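Local coordinates for hyaluronidase (Thermobaculum terrenum, PDB 5DIY), which probably removes O-linked N-acetylglucosamine from proteins as a family 84 glycoside hydrolase, at residues Val111-Ile116 and Ile156-Ile162; Gly253-Asn257 and Phe272-Leu276; Glu320-Thr325 and Arg435-Val441. All coordinates share one frame. Residues are numbered along the deposited sequence.

Contact 1 of 3, residues Val111-Ile116 and Ile156-Ile162; sequences VHSIGI and ISTPQII
Two neighbouring parallel strands, 113-116 and 160-162, run side by side, their axes 4.8 Å apart at closest and their directions 29° apart. Ile156 comes first on the second segment: before the strand begins, its CD1 (chi1 p) lies 4.0 Å from His112 CA. Thr158 then passes through a left-handed backbone conformation (48/63), and its OG1 bonds back to Ser157 O at 2.8 Å. From Pro159, opposite His112, the chain is extended. Gln160 pairs with Ser113: its N donates to His112 O (3.0 Å), its O accepts from Ile114 N (2.9 Å), and its OE1 approaches the edge of the His112 ring, 3.4 Å from CE1. Ile161 pairs with Ile114 (CA-CA 5.0 Å) on the face packed by the outer helices; Ile161 CG2 is 4.3 Å from Ile116 CD1. Ile162 pairs with Gly115, its N bonding Ile114 O (3.1 Å) and its O accepting from Ile116 N (2.9 Å). This ladder joins the fourth and fifth strands of a parallel eight-stranded TIM barrel.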
ATOM      1  N   VAL C 111      26.340 -12.044   3.711  1.00 38.01           N
ATOM      2  CA  VAL C 111      25.202 -11.464   4.426  1.00 37.97           C
ATOM      3  C   VAL C 111      25.416 -11.662   5.930  1.00 38.45           C
ATOM      4  O   VAL C 111      25.526 -12.797   6.402  1.00 37.99           O
ATOM      5  CB  VAL C 111      23.858 -12.099   3.987  1.00 37.34           C
ATOM      6  CG1 VAL C 111      22.699 -11.599   4.845  1.00 37.81           C
ATOM      7  CG2 VAL C 111      23.592 -11.817   2.513  1.00 37.44           C
ATOM      8  N   HIS C 112      25.486 -10.550   6.660  1.00 39.10           N
ATOM      9  CA  HIS C 112      25.591 -10.556   8.133  1.00 39.66           C
ATOM     10  C   HIS C 112      24.284 -10.161   8.835  1.00 38.19           C
ATOM     11  O   HIS C 112      24.176 -10.329  10.054  1.00 38.37           O
ATOM     12  CB  HIS C 112      26.725  -9.632   8.598  1.00 42.04           C
ATOM     13  CG  HIS C 112      26.516  -8.190   8.254  1.00 44.81           C
ATOM     14  ND1 HIS C 112      25.879  -7.308   9.099  1.00 46.91           N
ATOM     15  CD2 HIS C 112      26.848  -7.481   7.149  1.00 46.42           C
ATOM     16  CE1 HIS C 112      25.830  -6.115   8.531  1.00 48.07           C
ATOM     17  NE2 HIS C 112      26.412  -6.193   7.347  1.00 47.84           N
ATOM     18  N   SER C 113      23.311  -9.630   8.081  1.00 35.78           N
ATOM     19  CA  SER C 113      22.007  -9.234   8.623  1.00 33.74           C
ATOM     20  C   SER C 113      20.942 -10.263   8.251  1.00 31.01           C
ATOM     21  O   SER C 113      20.742 -10.577   7.073  1.00 28.66           O
ATOM     22  CB  SER C 113      21.600  -7.852   8.116  1.00 34.10           C
ATOM     23  OG  SER C 113      20.349  -7.468   8.669  1.00 33.29           O
ATOM     24  N   ILE C 114      20.268 -10.786   9.269  1.00 30.00           N
ATOM     25  CA  ILE C 114      19.287 -11.842   9.100  1.00 29.04           C
ATOM     26  C   ILE C 114      17.978 -11.377   9.717  1.00 28.81           C
ATOM     27  O   ILE C 114      17.962 -10.877  10.840  1.00 28.33           O
ATOM     28  CB  ILE C 114      19.759 -13.160   9.765  1.00 29.37           C
ATOM     29  CG1 ILE C 114      21.085 -13.652   9.147  1.00 29.40           C
ATOM     30  CG2 ILE C 114      18.684 -14.243   9.676  1.00 29.51           C
ATOM     31  CD1 ILE C 114      21.000 -14.143   7.713  1.00 29.23           C
ATOM     32  N   GLY C 115      16.888 -11.534   8.967  1.00 28.13           N
ATOM     33  CA  GLY C 115      15.538 -11.254   9.460  1.00 27.56           C
ATOM     34  C   GLY C 115      14.873 -12.529   9.948  1.00 27.06           C
ATOM     35  O   GLY C 115      14.894 -13.538   9.249  1.00 27.41           O
ATOM     36  N   ILE C 116      14.296 -12.503  11.147  1.00 26.35           N
ATOM     37  CA  ILE C 116      13.514 -13.646  11.645  1.00 26.68           C
ATOM     38  C   ILE C 116      12.145 -13.122  12.080  1.00 26.86           C
ATOM     39  O   ILE C 116      12.024 -12.479  13.130  1.00 26.75           O
ATOM     40  CB  ILE C 116      14.231 -14.412  12.787  1.00 26.52           C
ATOM     41  CG1 ILE C 116      15.659 -14.789  12.357  1.00 26.86           C
ATOM     42  CG2 ILE C 116      13.451 -15.671  13.154  1.00 26.67           C
ATOM     43  CD1 ILE C 116      16.450 -15.565  13.387  1.00 27.22           C
ATOM     44  N   ILE C 156      30.197 -15.936  12.613  1.00 49.95           N
ATOM     45  CA  ILE C 156      30.647 -14.800  11.805  1.00 48.52           C
ATOM     46  C   ILE C 156      30.955 -13.573  12.667  1.00 46.37           C
ATOM     47  O   ILE C 156      30.636 -13.540  13.857  1.00 45.62           O
ATOM     48  CB  ILE C 156      29.603 -14.429  10.714  1.00 48.13           C
ATOM     49  CG1 ILE C 156      28.233 -14.094  11.330  1.00 49.14           C
ATOM     50  CG2 ILE C 156      29.468 -15.564   9.708  1.00 47.62           C
ATOM     51  CD1 ILE C 156      27.345 -13.261  10.430  1.00 49.52           C
ATOM     52  N   SER C 157      31.575 -12.575  12.043  1.00 46.46           N
ATOM     53  CA  SER C 157      31.857 -11.284  12.677  1.00 47.39           C
ATOM     54  C   SER C 157      30.639 -10.350  12.618  1.00 47.12           C
ATOM     55  O   SER C 157      30.058 -10.147  11.553  1.00 46.30           O
ATOM     56  CB  SER C 157      33.047 -10.611  11.986  1.00 48.13           C
ATOM     57  OG  SER C 157      34.155 -11.494  11.908  1.00 49.11           O
ATOM     58  N   THR C 158      30.275  -9.784  13.768  1.00 48.54           N
ATOM     59  CA  THR C 158      29.186  -8.795  13.899  1.00 48.08           C
ATOM     60  C   THR C 158      27.875  -9.180  13.197  1.00 45.85           C
ATOM     61  O   THR C 158      27.439  -8.503  12.261  1.00 43.81           O
ATOM     62  CB  THR C 158      29.637  -7.389  13.449  1.00 49.68           C
ATOM     63  OG1 THR C 158      29.953  -7.397  12.052  1.00 51.60           O
ATOM     64  CG2 THR C 158      30.855  -6.957  14.240  1.00 50.91           C
ATOM     65  N   PRO C 159      27.246 -10.278  13.650  1.00 43.58           N
ATOM     66  CA  PRO C 159      25.933 -10.629  13.124  1.00 42.84           C
ATOM     67  C   PRO C 159      24.881  -9.675  13.669  1.00 41.08           C
ATOM     68  O   PRO C 159      25.072  -9.079  14.736  1.00 40.48           O
ATOM     69  CB  PRO C 159      25.713 -12.045  13.652  1.00 42.66           C
ATOM     70  CG  PRO C 159      26.480 -12.078  14.926  1.00 42.79           C
ATOM     71  CD  PRO C 159      27.695 -11.231  14.682  1.00 42.62           C
ATOM     72  N   GLN C 160      23.800  -9.515  12.915  1.00 39.31           N
ATOM     73  CA  GLN C 160      22.687  -8.661  13.308  1.00 38.98           C
ATOM     74  C   GLN C 160      21.397  -9.372  12.991  1.00 36.02           C
ATOM     75  O   GLN C 160      21.233  -9.898  11.887  1.00 36.73           O
ATOM     76  CB  GLN C 160      22.733  -7.334  12.555  1.00 41.73           C
ATOM     77  CG  GLN C 160      23.776  -6.375  13.094  1.00 44.52           C
ATOM     78  CD  GLN C 160      23.928  -5.133  12.247  1.00 48.26           C
ATOM     79  OE1 GLN C 160      23.709  -5.161  11.035  1.00 51.36           O
ATOM     80  NE2 GLN C 160      24.322  -4.032  12.880  1.00 50.03           N
ATOM     81  N   ILE C 161      20.495  -9.392  13.963  1.00 32.02           N
ATOM     82  CA  ILE C 161      19.171  -9.940  13.776  1.00 31.01           C
ATOM     83  C   ILE C 161      18.161  -8.805  13.899  1.00 29.11           C
ATOM     84  O   ILE C 161      18.229  -7.983  14.816  1.00 28.87           O
ATOM     85  CB  ILE C 161      18.847 -11.066  14.786  1.00 31.46           C
ATOM     86  CG1 ILE C 161      19.774 -12.267  14.557  1.00 31.89           C
ATOM     87  CG2 ILE C 161      17.380 -11.511  14.652  1.00 31.57           C
ATOM     88  CD1 ILE C 161      19.752 -13.291  15.676  1.00 32.26           C
ATOM     89  N   ILE C 162      17.230  -8.776  12.956  1.00 27.60           N
ATOM     90  CA  ILE C 162      16.031  -7.956  13.063  1.00 26.98           C
ATOM     91  C   ILE C 162      14.861  -8.940  13.134  1.00 26.18           C
ATOM     92  O   ILE C 162      14.789  -9.889  12.356  1.00 25.57           O
ATOM     93  CB  ILE C 162      15.900  -6.909  11.921  1.00 26.76           C
ATOM     94  CG1 ILE C 162      14.663  -6.027  12.142  1.00 26.75           C
ATOM     95  CG2 ILE C 162      15.855  -7.553  10.539  1.00 26.41           C
ATOM     96  CD1 ILE C 162      14.706  -4.717  11.386  1.00 27.20           C
TER

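Contact 2 of 3, residues Gly253-Asn257 and Phe272-Leu276; sequences GIYAN and FAQYL
Strand 253-256 and the helical turn 272-276 run almost exactly antiparallel, 178° between their directions, and the axes of these short segments come within 10.8 Å. The strand is extended; the helix has regular phi/psi values and the backbone bond Leu276 N to Phe272 O of 3.0 Å. In CA register, Ile254 lies opposite Leu276 (8.4 Å) and Ala256 opposite Phe272 (8.0 Å).

The interface between them is apolar. Ile254 (chi1 m, chi2 t) points its CA-to-CB bond at the helix: its CG2 meets Phe272 CE1 at 3.7 Å, while its CD1 reaches Leu276 CD2 at 3.9 Å and the edge of the Tyr275 ring at CE2, 4.2 Å away. The aromatic contribution centres on Phe272, whose t rotamer carries the ring across to the strand. Ala256 CB sits over one face of the Phe272 ring in a CH-pi contact, 3.8 Å from the centroid and 18° off the normal, and Ile254 O lies at its edge, 3.7 Å from Phe272 CZ. Tyr240 also meets the Phe272 ring, edge-to-face.

Tyr255 points away from the helix into the barrel interior, against strands 6-11 and 37-40. Asn257, just past the strand, binds N-acetylglucosamine. Helix 262-277 thus packs outside the eighth strand of the TIM barrel, 251-256, which is hydrogen-bonded between strands 218-222 and 6-11.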
ATOM      1  N   GLY C 253      15.360   3.160  12.166  1.00 26.12           N
ATOM      2  CA  GLY C 253      15.205   3.192  10.716  1.00 24.96           C
ATOM      3  C   GLY C 253      13.803   2.832  10.271  1.00 24.41           C
ATOM      4  O   GLY C 253      12.962   2.444  11.088  1.00 22.95           O
ATOM      5  N   ILE C 254      13.552   2.978   8.969  1.00 23.54           N
ATOM      6  CA  ILE C 254      12.253   2.672   8.384  1.00 23.48           C
ATOM      7  C   ILE C 254      12.461   1.864   7.118  1.00 22.89           C
ATOM      8  O   ILE C 254      13.224   2.273   6.244  1.00 23.23           O
ATOM      9  CB  ILE C 254      11.428   3.945   8.045  1.00 23.48           C
ATOM     10  CG1 ILE C 254      11.422   4.924   9.233  1.00 23.65           C
ATOM     11  CG2 ILE C 254      10.012   3.553   7.622  1.00 23.56           C
ATOM     12  CD1 ILE C 254      10.585   6.177   9.049  1.00 24.05           C
ATOM     13  N   TYR C 255      11.781   0.722   7.036  1.00 22.80           N
ATOM     14  CA  TYR C 255      11.658  -0.040   5.794  1.00 23.33           C
ATOM     15  C   TYR C 255      10.231   0.096   5.241  1.00 22.76           C
ATOM     16  O   TYR C 255       9.262  -0.198   5.946  1.00 21.66           O
ATOM     17  CB  TYR C 255      11.971  -1.517   6.035  1.00 23.50           C
ATOM     18  CG  TYR C 255      13.419  -1.820   6.340  1.00 23.89           C
ATOM     19  CD1 TYR C 255      13.945  -1.593   7.613  1.00 24.25           C
ATOM     20  CD2 TYR C 255      14.260  -2.358   5.363  1.00 24.11           C
ATOM     21  CE1 TYR C 255      15.270  -1.883   7.904  1.00 24.84           C
ATOM     22  CE2 TYR C 255      15.588  -2.651   5.642  1.00 24.59           C
ATOM     23  CZ  TYR C 255      16.089  -2.416   6.915  1.00 24.95           C
ATOM     24  OH  TYR C 255      17.400  -2.707   7.199  1.00 24.89           O
ATOM     25  N   ALA C 256      10.117   0.523   3.984  1.00 22.94           N
ATOM     26  CA  ALA C 256       8.820   0.636   3.314  1.00 23.50           C
ATOM     27  C   ALA C 256       8.482  -0.675   2.625  1.00 23.59           C
ATOM     28  O   ALA C 256       9.287  -1.181   1.843  1.00 23.75           O
ATOM     29  CB  ALA C 256       8.845   1.765   2.298  1.00 23.61           C
ATOM     30  N   ASN C 257       7.311  -1.233   2.926  1.00 23.69           N
ATOM     31  CA  ASN C 257       6.782  -2.369   2.169  1.00 24.40           C
ATOM     32  C   ASN C 257       6.052  -1.850   0.911  1.00 25.25           C
ATOM     33  O   ASN C 257       4.993  -1.220   1.030  1.00 25.30           O
ATOM     34  CB  ASN C 257       5.842  -3.223   3.038  1.00 24.19           C
ATOM     35  CG  ASN C 257       5.605  -4.617   2.465  1.00 24.36           C
ATOM     36  OD1 ASN C 257       6.259  -5.036   1.512  1.00 24.71           O
ATOM     37  ND2 ASN C 257       4.669  -5.342   3.045  1.00 24.49           N
ATOM     38  N   PHE C 272       9.147   8.983  -0.147  1.00 26.40           N
ATOM     39  CA  PHE C 272       9.624   8.315   1.063  1.00 26.65           C
ATOM     40  C   PHE C 272      11.114   8.588   1.295  1.00 27.19           C
ATOM     41  O   PHE C 272      11.499   8.994   2.389  1.00 27.21           O
ATOM     42  CB  PHE C 272       9.302   6.818   0.953  1.00 26.00           C
ATOM     43  CG  PHE C 272       9.979   5.936   1.968  1.00 25.81           C
ATOM     44  CD1 PHE C 272       9.616   5.979   3.307  1.00 26.06           C
ATOM     45  CD2 PHE C 272      10.939   5.005   1.567  1.00 25.89           C
ATOM     46  CE1 PHE C 272      10.220   5.141   4.245  1.00 26.27           C
ATOM     47  CE2 PHE C 272      11.547   4.162   2.496  1.00 26.35           C
ATOM     48  CZ  PHE C 272      11.185   4.228   3.839  1.00 26.01           C
ATOM     49  N   ALA C 273      11.928   8.418   0.252  1.00 28.66           N
ATOM     50  CA  ALA C 273      13.380   8.677   0.321  1.00 29.40           C
ATOM     51  C   ALA C 273      13.732  10.137   0.622  1.00 30.16           C
ATOM     52  O   ALA C 273      14.672  10.410   1.372  1.00 28.75           O
ATOM     53  CB  ALA C 273      14.059   8.235  -0.969  1.00 29.79           C
ATOM     54  N   GLN C 274      12.988  11.072   0.031  1.00 30.77           N
ATOM     55  CA  GLN C 274      13.178  12.493   0.334  1.00 31.17           C
ATOM     56  C   GLN C 274      12.819  12.821   1.783  1.00 30.49           C
ATOM     57  O   GLN C 274      13.529  13.597   2.423  1.00 29.93           O
ATOM     58  CB  GLN C 274      12.393  13.388  -0.631  1.00 33.64           C
ATOM     59  CG  GLN C 274      12.961  13.389  -2.049  1.00 36.22           C
ATOM     60  CD  GLN C 274      12.695  14.682  -2.793  1.00 38.33           C
ATOM     61  OE1 GLN C 274      13.612  15.309  -3.330  1.00 41.87           O
ATOM     62  NE2 GLN C 274      11.438  15.090  -2.830  1.00 38.69           N
ATOM     63  N   TYR C 275      11.736  12.228   2.299  1.00 29.63           N
ATOM     64  CA  TYR C 275      11.377  12.386   3.715  1.00 29.26           C
ATOM     65  C   TYR C 275      12.510  11.902   4.612  1.00 30.08           C
ATOM     66  O   TYR C 275      12.899  12.605   5.540  1.00 32.26           O
ATOM     67  CB  TYR C 275      10.074  11.642   4.079  1.00 28.74           C
ATOM     68  CG  TYR C 275       9.882  11.470   5.577  1.00 27.98           C
ATOM     69  CD1 TYR C 275       9.351  12.501   6.360  1.00 27.47           C
ATOM     70  CD2 TYR C 275      10.280  10.292   6.223  1.00 27.52           C
ATOM     71  CE1 TYR C 275       9.197  12.357   7.734  1.00 27.18           C
ATOM     72  CE2 TYR C 275      10.125  10.137   7.591  1.00 27.39           C
ATOM     73  CZ  TYR C 275       9.587  11.168   8.346  1.00 27.24           C
ATOM     74  OH  TYR C 275       9.434  11.000   9.701  1.00 26.11           O
ATOM     75  N   LEU C 276      13.032  10.706   4.341  1.00 29.70           N
ATOM     76  CA  LEU C 276      14.126  10.152   5.148  1.00 29.86           C
ATOM     77  C   LEU C 276      15.372  11.042   5.101  1.00 31.33           C
ATOM     78  O   LEU C 276      16.046  11.212   6.116  1.00 30.47           O
ATOM     79  CB  LEU C 276      14.499   8.739   4.701  1.00 29.19           C
ATOM     80  CG  LEU C 276      13.440   7.636   4.808  1.00 28.97           C
ATOM     81  CD1 LEU C 276      13.936   6.394   4.085  1.00 28.55           C
ATOM     82  CD2 LEU C 276      13.062   7.328   6.254  1.00 28.64           C
TER

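Contact 3 of 3, residues Glu320-Thr325 and Arg435-Val441; sequences EPAYLT and RVCGDVV
Segment 320-325 leads from an extended Glu320 through Pro321, the N-cap residue, into helix 322-336, with Thr325 N bonding Pro321 O at 3.1 Å. Opposite it, Arg435-Gly438 forms a type II beta turn closed by Gly438 N to Arg435 O (3.1 Å), and Asp439 precedes helix 440-451. Nearest CA pairs are Glu320-Gly438 and Thr325-Val440, both 6.0 Å. Gly438 has phi/psi of 46/-139, and a CB there would collide with Glu320 OE1 and Pro321 CD. Two helix N-termini meet here, in the helical region beyond the barrel. Glu320, bent by chi1 and chi2 both m, accepts Asp439 N at OE1 (2.8 Å). One water lies 2.8 Å from Glu320 OE2, 3.0 Å from Arg435 NH1 and 2.9 Å from Asp439 OD2, donating to both carboxylates; Arg435 also salt-bridges Glu234, and Asp439 Arg442. Val440, chi1 t, wedges between Pro321 and Leu324: its CG2 is 3.7 Å from Pro321 CD, its CG1 3.8 Å from Leu324 CB. Leu324 CD1 touches Val441 CG2 at 3.9 Å.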
ATOM      1  N   GLU C 320     -13.235   8.996   0.836  1.00 28.37           N
ATOM      2  CA  GLU C 320     -13.574   9.005  -0.585  1.00 27.18           C
ATOM      3  C   GLU C 320     -12.874  10.206  -1.234  1.00 26.39           C
ATOM      4  O   GLU C 320     -12.687  11.219  -0.571  1.00 26.19           O
ATOM      5  CB  GLU C 320     -15.089   9.049  -0.781  1.00 27.38           C
ATOM      6  CG  GLU C 320     -15.764   7.713  -0.506  1.00 27.20           C
ATOM      7  CD  GLU C 320     -15.412   6.658  -1.553  1.00 27.50           C
ATOM      8  OE1 GLU C 320     -15.908   6.746  -2.697  1.00 26.79           O
ATOM      9  OE2 GLU C 320     -14.623   5.745  -1.237  1.00 28.00           O
ATOM     10  N   PRO C 321     -12.428  10.076  -2.503  1.00 25.18           N
ATOM     11  CA  PRO C 321     -11.646  11.151  -3.138  1.00 24.20           C
ATOM     12  C   PRO C 321     -12.267  12.537  -2.961  1.00 23.39           C
ATOM     13  O   PRO C 321     -13.409  12.756  -3.361  1.00 21.55           O
ATOM     14  CB  PRO C 321     -11.621  10.734  -4.607  1.00 24.44           C
ATOM     15  CG  PRO C 321     -11.644   9.239  -4.558  1.00 24.79           C
ATOM     16  CD  PRO C 321     -12.467   8.867  -3.349  1.00 24.91           C
ATOM     17  N   ALA C 322     -11.511  13.451  -2.349  1.00 22.88           N
ATOM     18  CA  ALA C 322     -12.076  14.707  -1.838  1.00 22.92           C
ATOM     19  C   ALA C 322     -12.485  15.673  -2.946  1.00 22.27           C
ATOM     20  O   ALA C 322     -13.574  16.250  -2.894  1.00 20.97           O
ATOM     21  CB  ALA C 322     -11.112  15.378  -0.867  1.00 22.80           C
ATOM     22  N   TYR C 323     -11.626  15.828  -3.954  1.00 22.47           N
ATOM     23  CA  TYR C 323     -11.906  16.748  -5.060  1.00 23.07           C
ATOM     24  C   TYR C 323     -13.229  16.416  -5.754  1.00 23.55           C
ATOM     25  O   TYR C 323     -14.075  17.291  -5.928  1.00 22.95           O
ATOM     26  CB  TYR C 323     -10.746  16.772  -6.070  1.00 23.64           C
ATOM     27  CG  TYR C 323     -10.979  17.675  -7.273  1.00 24.28           C
ATOM     28  CD1 TYR C 323     -11.714  17.225  -8.374  1.00 24.37           C
ATOM     29  CD2 TYR C 323     -10.464  18.967  -7.314  1.00 24.11           C
ATOM     30  CE1 TYR C 323     -11.927  18.033  -9.474  1.00 24.43           C
ATOM     31  CE2 TYR C 323     -10.678  19.786  -8.412  1.00 24.80           C
ATOM     32  CZ  TYR C 323     -11.411  19.313  -9.491  1.00 25.28           C
ATOM     33  OH  TYR C 323     -11.629  20.107 -10.594  1.00 26.82           O
ATOM     34  N   LEU C 324     -13.419  15.159  -6.148  1.00 24.40           N
ATOM     35  CA  LEU C 324     -14.652  14.797  -6.854  1.00 24.80           C
ATOM     36  C   LEU C 324     -15.870  14.796  -5.931  1.00 23.28           C
ATOM     37  O   LEU C 324     -16.960  15.177  -6.360  1.00 23.64           O
ATOM     38  CB  LEU C 324     -14.511  13.479  -7.630  1.00 26.32           C
ATOM     39  CG  LEU C 324     -13.885  13.609  -9.036  1.00 27.92           C
ATOM     40  CD1 LEU C 324     -13.837  12.249  -9.713  1.00 29.15           C
ATOM     41  CD2 LEU C 324     -14.615  14.611  -9.930  1.00 28.68           C
ATOM     42  N   THR C 325     -15.683  14.401  -4.673  1.00 21.64           N
ATOM     43  CA  THR C 325     -16.758  14.458  -3.680  1.00 21.57           C
ATOM     44  C   THR C 325     -17.300  15.884  -3.561  1.00 21.50           C
ATOM     45  O   THR C 325     -18.514  16.099  -3.652  1.00 20.80           O
ATOM     46  CB  THR C 325     -16.294  13.949  -2.300  1.00 21.38           C
ATOM     47  OG1 THR C 325     -15.969  12.563  -2.400  1.00 21.74           O
ATOM     48  CG2 THR C 325     -17.372  14.115  -1.241  1.00 21.87           C
ATOM     49  N   ARG C 435     -10.287   0.611  -7.776  1.00 27.29           N
ATOM     50  CA  ARG C 435     -10.997   1.593  -6.962  1.00 27.13           C
ATOM     51  C   ARG C 435     -10.716   3.023  -7.450  1.00 25.67           C
ATOM     52  O   ARG C 435     -10.751   3.975  -6.661  1.00 24.07           O
ATOM     53  CB  ARG C 435     -10.603   1.418  -5.485  1.00 28.17           C
ATOM     54  CG  ARG C 435     -11.503   2.167  -4.504  1.00 29.86           C
ATOM     55  CD  ARG C 435     -12.138   1.295  -3.438  1.00 30.79           C
ATOM     56  NE  ARG C 435     -11.357   1.222  -2.208  1.00 32.00           N
ATOM     57  CZ  ARG C 435     -11.764   1.537  -0.970  1.00 31.29           C
ATOM     58  NH1 ARG C 435     -12.982   1.998  -0.701  1.00 31.53           N
ATOM     59  NH2 ARG C 435     -10.912   1.376   0.033  1.00 31.11           N
ATOM     60  N   VAL C 436     -10.443   3.181  -8.746  1.00 24.48           N
ATOM     61  CA  VAL C 436     -10.283   4.517  -9.332  1.00 23.85           C
ATOM     62  C   VAL C 436     -11.605   5.288  -9.216  1.00 22.83           C
ATOM     63  O   VAL C 436     -12.675   4.727  -9.440  1.00 22.77           O
ATOM     64  CB  VAL C 436      -9.768   4.461 -10.794  1.00 23.71           C
ATOM     65  CG1 VAL C 436     -10.816   3.920 -11.757  1.00 23.50           C
ATOM     66  CG2 VAL C 436      -9.275   5.829 -11.245  1.00 23.95           C
ATOM     67  N   CYS C 437     -11.502   6.551  -8.808  1.00 22.47           N
ATOM     68  CA  CYS C 437     -12.640   7.437  -8.509  1.00 21.90           C
ATOM     69  C   CYS C 437     -13.483   7.013  -7.295  1.00 21.40           C
ATOM     70  O   CYS C 437     -14.570   7.561  -7.074  1.00 20.44           O
ATOM     71  CB  CYS C 437     -13.542   7.636  -9.740  1.00 22.13           C
ATOM     72  SG  CYS C 437     -12.673   8.064 -11.265  1.00 23.50           S
ATOM     73  N   GLY C 438     -12.969   6.088  -6.480  1.00 20.91           N
ATOM     74  CA  GLY C 438     -13.753   5.470  -5.412  1.00 21.38           C
ATOM     75  C   GLY C 438     -15.127   5.051  -5.898  1.00 22.32           C
ATOM     76  O   GLY C 438     -15.279   4.557  -7.025  1.00 22.40           O
ATOM     77  N   ASP C 439     -16.129   5.278  -5.051  1.00 22.72           N
ATOM     78  CA  ASP C 439     -17.527   5.196  -5.451  1.00 23.11           C
ATOM     79  C   ASP C 439     -18.144   6.585  -5.673  1.00 22.18           C
ATOM     80  O   ASP C 439     -19.359   6.733  -5.698  1.00 21.37           O
ATOM     81  CB  ASP C 439     -18.298   4.405  -4.400  1.00 24.20           C
ATOM     82  CG  ASP C 439     -17.901   2.941  -4.390  1.00 25.31           C
ATOM     83  OD1 ASP C 439     -18.299   2.200  -5.315  1.00 26.13           O
ATOM     84  OD2 ASP C 439     -17.172   2.535  -3.476  1.00 25.79           O
ATOM     85  N   VAL C 440     -17.306   7.597  -5.879  1.00 22.02           N
ATOM     86  CA  VAL C 440     -17.788   8.975  -5.966  1.00 22.07           C
ATOM     87  C   VAL C 440     -18.510   9.192  -7.302  1.00 20.77           C
ATOM     88  O   VAL C 440     -19.615   9.725  -7.327  1.00 20.79           O
ATOM     89  CB  VAL C 440     -16.647  10.005  -5.807  1.00 22.25           C
ATOM     90  CG1 VAL C 440     -17.203  11.425  -5.847  1.00 22.67           C
ATOM     91  CG2 VAL C 440     -15.885   9.769  -4.504  1.00 22.67           C
ATOM     92  N   VAL C 441     -17.896   8.764  -8.399  1.00 20.30           N
ATOM     93  CA  VAL C 441     -18.534   8.885  -9.714  1.00 19.84           C
ATOM     94  C   VAL C 441     -19.746   7.957  -9.764  1.00 19.77           C
ATOM     95  O   VAL C 441     -20.817   8.364 -10.206  1.00 18.74           O
ATOM     96  CB  VAL C 441     -17.552   8.618 -10.871  1.00 19.85           C
ATOM     97  CG1 VAL C 441     -18.268   8.676 -12.218  1.00 19.99           C
ATOM     98  CG2 VAL C 441     -16.429   9.639 -10.851  1.00 19.69           C
TER
HETATM   99  O   HOH W   1     -14.541   3.426  -2.791  1.00 19.66           O

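Contacts 1 and 2 share the barrel sheet but treat it differently: 111-116/156-162 joins adjacent strands by backbone hydrogen bonding, whereas 253-257/272-276 lays a helix on a strand mainly through apolar side chains, with no backbone pairing. Their centres are 21 Å apart. Contact 2 is wholly buried; contact 1 is only partly so, its loop end opening to solvent around Ser157 and Thr158. Contact 3 belongs to the helical region, with its centre about 45 Å from that of contact 1 and 28 Å from that of contact 2. Also largely buried, it mixes an apolar wedge with a charged, water-bridged cluster of Glu320, Arg435 and Asp439, a chemistry absent from the other two.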